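Local coordinates for protein argonaute (Marinitoga piezophila, PDB 5I4A) that cleaves single-stranded DNA targets complementary to a short 5'-hydroxylated guide RNA, and may defend the cell against mobile genetic elements, at residues Asp261-Phe273 with Asp555-Asn567. Sequence-based numbering, arbitrary orientation.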
loop_
_atom_site.group_PDB
_atom_site.type_symbol
_atom_site.label_atom_id
_atom_site.label_comp_id
_atom_site.label_asym_id
_atom_site.label_seq_id
_atom_site.Cartn_x
_atom_site.Cartn_y
_atom_site.Cartn_z
ATOM N N ASP A 261 -13.597 1.649 26.864
ATOM C CA ASP A 261 -14.855 1.084 26.388
ATOM C C ASP A 261 -15.277 1.730 25.076
ATOM O O ASP A 261 -15.728 1.051 24.153
ATOM C CB ASP A 261 -15.955 1.264 27.434
ATOM C CG ASP A 261 -15.421 1.224 28.851
ATOM O OD1 ASP A 261 -14.838 2.236 29.290
ATOM O OD2 ASP A 261 -15.587 0.186 29.524
ATOM N N GLY A 262 -15.123 3.049 25.002
ATOM C CA GLY A 262 -15.559 3.797 23.841
ATOM C C GLY A 262 -14.425 4.291 22.968
ATOM O O GLY A 262 -14.518 5.372 22.378
ATOM N N TYR A 263 -13.345 3.517 22.879
ATOM C CA TYR A 263 -12.220 3.847 22.017
ATOM C C TYR A 263 -12.209 3.026 20.734
ATOM O O TYR A 263 -11.223 3.063 19.990
ATOM C CB TYR A 263 -10.903 3.676 22.773
ATOM C CG TYR A 263 -10.497 4.926 23.514
ATOM C CD1 TYR A 263 -11.237 5.388 24.593
ATOM C CD2 TYR A 263 -9.382 5.655 23.123
ATOM C CE1 TYR A 263 -10.874 6.535 25.267
ATOM C CE2 TYR A 263 -9.011 6.804 23.791
ATOM C CZ TYR A 263 -9.760 7.240 24.862
ATOM O OH TYR A 263 -9.393 8.385 25.532
ATOM N N LYS A 264 -13.279 2.292 20.461
ATOM C CA LYS A 264 -13.445 1.593 19.195
ATOM C C LYS A 264 -14.895 1.775 18.775
ATOM O O LYS A 264 -15.806 1.307 19.466
ATOM C CB LYS A 264 -13.075 0.115 19.315
ATOM C CG LYS A 264 -13.624 -0.588 20.556
ATOM C CD LYS A 264 -13.437 -2.098 20.473
ATOM C CE LYS A 264 -13.850 -2.618 19.105
ATOM N NZ LYS A 264 -14.188 -4.064 19.106
ATOM N N ILE A 265 -15.114 2.459 17.654
ATOM C CA ILE A 265 -16.453 2.710 17.138
ATOM C C ILE A 265 -16.599 2.028 15.783
ATOM O O ILE A 265 -15.665 2.017 14.971
ATOM C CB ILE A 265 -16.759 4.222 17.051
ATOM C CG1 ILE A 265 -18.244 4.442 16.754
ATOM C CG2 ILE A 265 -15.894 4.912 15.998
ATOM C CD1 ILE A 265 -18.746 5.835 17.080
ATOM N N PHE A 266 -17.762 1.421 15.562
ATOM C CA PHE A 266 -18.082 0.779 14.296
ATOM C C PHE A 266 -18.806 1.779 13.405
ATOM O O PHE A 266 -19.821 2.356 13.807
ATOM C CB PHE A 266 -18.942 -0.464 14.534
ATOM C CG PHE A 266 -19.445 -1.115 13.277
ATOM C CD1 PHE A 266 -18.683 -2.070 12.626
ATOM C CD2 PHE A 266 -20.686 -0.783 12.755
ATOM C CE1 PHE A 266 -19.142 -2.675 11.472
ATOM C CE2 PHE A 266 -21.150 -1.384 11.601
ATOM C CZ PHE A 266 -20.377 -2.332 10.959
ATOM N N ILE A 267 -18.284 1.987 12.199
ATOM C CA ILE A 267 -18.836 2.964 11.270
ATOM C C ILE A 267 -19.780 2.257 10.309
ATOM O O ILE A 267 -19.393 1.294 9.633
ATOM C CB ILE A 267 -17.726 3.705 10.508
ATOM C CG1 ILE A 267 -16.856 4.495 11.482
ATOM C CG2 ILE A 267 -18.333 4.633 9.469
ATOM C CD1 ILE A 267 -17.593 5.590 12.216
ATOM N N ASN A 268 -21.012 2.747 10.240
ATOM C CA ASN A 268 -22.062 2.159 9.422
ATOM C C ASN A 268 -22.131 2.916 8.099
ATOM O O ASN A 268 -22.451 4.109 8.080
ATOM C CB ASN A 268 -23.395 2.222 10.167
ATOM C CG ASN A 268 -24.412 1.234 9.643
ATOM O OD1 ASN A 268 -24.323 0.035 9.902
ATOM N ND2 ASN A 268 -25.401 1.739 8.919
ATOM N N VAL A 269 -21.827 2.229 7.000
ATOM C CA VAL A 269 -21.795 2.832 5.668
ATOM C C VAL A 269 -23.015 2.353 4.893
ATOM O O VAL A 269 -23.146 1.159 4.598
ATOM C CB VAL A 269 -20.497 2.491 4.920
ATOM C CG1 VAL A 269 -20.459 3.204 3.574
ATOM C CG2 VAL A 269 -19.282 2.860 5.758
ATOM N N ILE A 270 -23.900 3.286 4.551
ATOM C CA ILE A 270 -25.110 3.001 3.789
ATOM C C ILE A 270 -24.962 3.627 2.410
ATOM O O ILE A 270 -24.643 4.817 2.292
ATOM C CB ILE A 270 -26.366 3.535 4.499
ATOM C CG1 ILE A 270 -26.499 2.927 5.895
ATOM C CG2 ILE A 270 -27.610 3.240 3.671
ATOM C CD1 ILE A 270 -26.837 1.452 5.895
ATOM N N TYR A 271 -25.197 2.828 1.374
ATOM C CA TYR A 271 -25.162 3.305 -0.001
ATOM C C TYR A 271 -26.557 3.740 -0.435
ATOM O O TYR A 271 -27.543 3.045 -0.179
ATOM C CB TYR A 271 -24.645 2.213 -0.938
ATOM C CG TYR A 271 -23.232 1.741 -0.656
ATOM C CD1 TYR A 271 -22.978 0.791 0.326
ATOM C CD2 TYR A 271 -22.158 2.230 -1.388
ATOM C CE1 TYR A 271 -21.693 0.351 0.579
ATOM C CE2 TYR A 271 -20.867 1.796 -1.142
ATOM C CZ TYR A 271 -20.641 0.858 -0.157
ATOM O OH TYR A 271 -19.360 0.424 0.089
ATOM N N LYS A 272 -26.633 4.898 -1.092
ATOM C CA LYS A 272 -27.882 5.415 -1.644
ATOM C C LYS A 272 -27.904 5.155 -3.146
ATOM O O LYS A 272 -27.125 5.751 -3.897
ATOM C CB LYS A 272 -28.043 6.907 -1.358
ATOM C CG LYS A 272 -28.675 7.240 -0.015
ATOM C CD LYS A 272 -28.934 8.739 0.112
ATOM C CE LYS A 272 -30.359 9.113 -0.289
ATOM N NZ LYS A 272 -30.713 8.672 -1.667
ATOM N N PHE A 273 -28.799 4.278 -3.583
ATOM C CA PHE A 273 -29.022 4.020 -4.994
ATOM C C PHE A 273 -30.257 4.797 -5.454
ATOM O O PHE A 273 -30.770 5.666 -4.741
ATOM C CB PHE A 273 -29.141 2.512 -5.224
ATOM C CG PHE A 273 -27.983 1.727 -4.673
ATOM C CD1 PHE A 273 -26.726 1.830 -5.248
ATOM C CD2 PHE A 273 -28.148 0.892 -3.579
ATOM C CE1 PHE A 273 -25.653 1.117 -4.740
ATOM C CE2 PHE A 273 -27.081 0.172 -3.069
ATOM C CZ PHE A 273 -25.831 0.285 -3.651
ATOM N N ASP A 555 -8.085 -10.161 17.990
ATOM C CA ASP A 555 -9.507 -9.889 17.871
ATOM C C ASP A 555 -9.831 -9.393 16.465
ATOM O O ASP A 555 -8.960 -8.924 15.725
ATOM C CB ASP A 555 -9.945 -8.850 18.903
ATOM C CG ASP A 555 -9.746 -9.324 20.328
ATOM O OD1 ASP A 555 -9.962 -10.525 20.591
ATOM O OD2 ASP A 555 -9.376 -8.494 21.185
ATOM N N ASP A 556 -11.107 -9.498 16.098
ATOM C CA ASP A 556 -11.580 -9.030 14.799
ATOM C C ASP A 556 -11.889 -7.541 14.898
ATOM O O ASP A 556 -12.811 -7.135 15.614
ATOM C CB ASP A 556 -12.812 -9.808 14.346
ATOM C CG ASP A 556 -13.369 -9.295 13.032
ATOM O OD1 ASP A 556 -12.565 -8.898 12.163
ATOM O OD2 ASP A 556 -14.606 -9.280 12.867
ATOM N N LEU A 557 -11.122 -6.730 14.175
ATOM C CA LEU A 557 -11.299 -5.286 14.153
ATOM C C LEU A 557 -11.742 -4.776 12.788
ATOM O O LEU A 557 -11.763 -3.561 12.569
ATOM C CB LEU A 557 -9.999 -4.596 14.576
ATOM C CG LEU A 557 -9.444 -5.023 15.936
ATOM C CD1 LEU A 557 -8.023 -4.524 16.118
ATOM C CD2 LEU A 557 -10.338 -4.518 17.052
ATOM N N LYS A 558 -12.092 -5.672 11.867
ATOM C CA LYS A 558 -12.483 -5.250 10.530
ATOM C C LYS A 558 -13.728 -4.375 10.591
ATOM O O LYS A 558 -14.696 -4.695 11.290
ATOM C CB LYS A 558 -12.728 -6.466 9.634
ATOM C CG LYS A 558 -11.530 -7.398 9.495
ATOM C CD LYS A 558 -11.539 -8.086 8.137
ATOM C CE LYS A 558 -10.644 -9.315 8.118
ATOM N NZ LYS A 558 -11.293 -10.475 8.791
ATOM N N GLU A 559 -13.685 -3.258 9.861
ATOM C CA GLU A 559 -14.715 -2.223 9.804
ATOM C C GLU A 559 -14.826 -1.426 11.099
ATOM O O GLU A 559 -15.801 -0.687 11.282
ATOM C CB GLU A 559 -16.084 -2.803 9.426
ATOM C CG GLU A 559 -16.069 -3.557 8.100
ATOM C CD GLU A 559 -17.423 -4.125 7.726
ATOM O OE1 GLU A 559 -17.582 -5.364 7.749
ATOM O OE2 GLU A 559 -18.331 -3.328 7.412
ATOM N N TRP A 560 -13.849 -1.538 11.994
ATOM C CA TRP A 560 -13.814 -0.770 13.227
ATOM C C TRP A 560 -12.791 0.354 13.130
ATOM O O TRP A 560 -11.749 0.216 12.486
ATOM C CB TRP A 560 -13.473 -1.661 14.424
ATOM C CG TRP A 560 -14.622 -2.475 14.903
ATOM C CD1 TRP A 560 -15.001 -3.709 14.458
ATOM C CD2 TRP A 560 -15.554 -2.113 15.927
ATOM N NE1 TRP A 560 -16.113 -4.137 15.144
ATOM C CE2 TRP A 560 -16.471 -3.174 16.052
ATOM C CE3 TRP A 560 -15.702 -0.993 16.750
ATOM C CZ2 TRP A 560 -17.521 -3.149 16.967
ATOM C CZ3 TRP A 560 -16.744 -0.970 17.658
ATOM C CH2 TRP A 560 -17.639 -2.040 17.760
ATOM N N ILE A 561 -13.105 1.471 13.780
ATOM C CA ILE A 561 -12.187 2.595 13.928
ATOM C C ILE A 561 -11.778 2.671 15.393
ATOM O O ILE A 561 -12.634 2.787 16.278
ATOM C CB ILE A 561 -12.817 3.917 13.461
ATOM C CG1 ILE A 561 -13.084 3.883 11.955
ATOM C CG2 ILE A 561 -11.914 5.090 13.812
ATOM C CD1 ILE A 561 -13.441 5.239 11.374
ATOM N N ILE A 562 -10.475 2.604 15.645
ATOM C CA ILE A 562 -9.926 2.587 16.995
ATOM C C ILE A 562 -9.179 3.890 17.232
ATOM O O ILE A 562 -8.385 4.320 16.388
ATOM C CB ILE A 562 -9.006 1.375 17.209
ATOM C CG1 ILE A 562 -9.815 0.081 17.107
ATOM C CG2 ILE A 562 -8.289 1.463 18.549
ATOM C CD1 ILE A 562 -8.969 -1.166 17.177
ATOM N N LYS A 563 -9.433 4.515 18.377
ATOM C CA LYS A 563 -8.740 5.734 18.768
ATOM C C LYS A 563 -7.523 5.375 19.609
ATOM O O LYS A 563 -7.652 4.713 20.643
ATOM C CB LYS A 563 -9.673 6.661 19.544
ATOM C CG LYS A 563 -8.964 7.792 20.268
ATOM C CD LYS A 563 -9.869 9.005 20.370
ATOM C CE LYS A 563 -9.650 9.771 21.658
ATOM N NZ LYS A 563 -10.509 10.986 21.712
ATOM N N LEU A 564 -6.345 5.807 19.162
ATOM C CA LEU A 564 -5.128 5.667 19.951
ATOM C C LEU A 564 -4.964 6.822 20.931
ATOM O O LEU A 564 -4.833 6.603 22.140
ATOM C CB LEU A 564 -3.911 5.580 19.029
ATOM C CG LEU A 564 -3.912 4.411 18.051
ATOM C CD1 LEU A 564 -2.656 4.459 17.197
ATOM C CD2 LEU A 564 -4.016 3.090 18.797
ATOM N N ASP A 565 -4.960 8.050 20.424
ATOM C CA ASP A 565 -4.964 9.241 21.262
ATOM C C ASP A 565 -5.820 10.298 20.577
ATOM O O ASP A 565 -6.575 10.003 19.645
ATOM C CB ASP A 565 -3.536 9.733 21.543
ATOM C CG ASP A 565 -2.763 10.081 20.280
ATOM O OD1 ASP A 565 -3.301 10.792 19.405
ATOM O OD2 ASP A 565 -1.599 9.645 20.168
ATOM N N GLU A 566 -5.672 11.545 21.022
ATOM C CA GLU A 566 -6.575 12.601 20.586
ATOM C C GLU A 566 -6.462 12.871 19.090
ATOM O O GLU A 566 -7.447 13.270 18.456
ATOM C CB GLU A 566 -6.301 13.876 21.385
ATOM C CG GLU A 566 -7.447 14.876 21.392
ATOM C CD GLU A 566 -8.702 14.345 22.072
ATOM O OE1 GLU A 566 -8.634 13.296 22.749
ATOM O OE2 GLU A 566 -9.765 14.986 21.926
ATOM N N ASN A 567 -5.287 12.649 18.505
ATOM C CA ASN A 567 -5.043 12.992 17.109
ATOM C C ASN A 567 -4.678 11.791 16.246
ATOM O O ASN A 567 -4.328 11.974 15.075
ATOM C CB ASN A 567 -3.939 14.049 17.014
ATOM C CG ASN A 567 -4.439 15.443 17.332
ATOM O OD1 ASN A 567 -4.780 15.750 18.475
ATOM N ND2 ASN A 567 -4.478 16.301 16.319
#
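Ile265 and Ile561 form the hydrogen-bonded pair of an antiparallel ladder between strand 264-266 of linker L2 and strand 560-565 of the PIWI domain, Ile265 N to Ile561 O and Ile561 N to Ile265 O both being 2.9 Å. Lys563 N, donating to Tyr263 O at 2.8 Å, carries the pairing one residue beyond strand 264-266.

Aromatic and cationic contacts gather on the face that carries Lys264, Phe266 and Trp560. The Trp560 indole is held between two neighbours: Phe266 CB lies 3.7 Å from the centroid of the six-membered ring on one face, and on the opposite face Lys264 CE and NZ make CH-pi and cation-pi contacts, NZ 3.9 Å from that centroid and almost on the ring normal. A bend in the lysine chain at chi3 (-46°) lays its end over the indole. The Phe266 ring, its CG anti to the backbone N (chi1 174°), turns its edge to the five-membered ring in a T-shaped stack, the planes at 64°. A leucine in place of Trp560 would probably leave the Lys264 ammonium without its pi partner and open a gap beside Phe266 CB.

On the face of Ile265 and Ile561 the packing is aliphatic. Ile265 CG2 lies alongside Ile561 CB, and Ile267, just after the strand, presses CG1 tightly on Ile561 CD1 at 3.5 Å. The Lys563 chain passes the CD2-CE2 side of the Tyr263 ring, Lys563 CG 3.6 Å from Tyr263 CD2, with Lys563 O at the ring edge; its NZ forms a salt bridge with Glu566.

Strand 264-266 adds an outermost strand to the RNase H-fold sheet of PIWI, next to 560-565, whose other neighbour is the antiparallel strand 568-571; Tyr603 of helix 595-605 packs against Ile267 and Ile561.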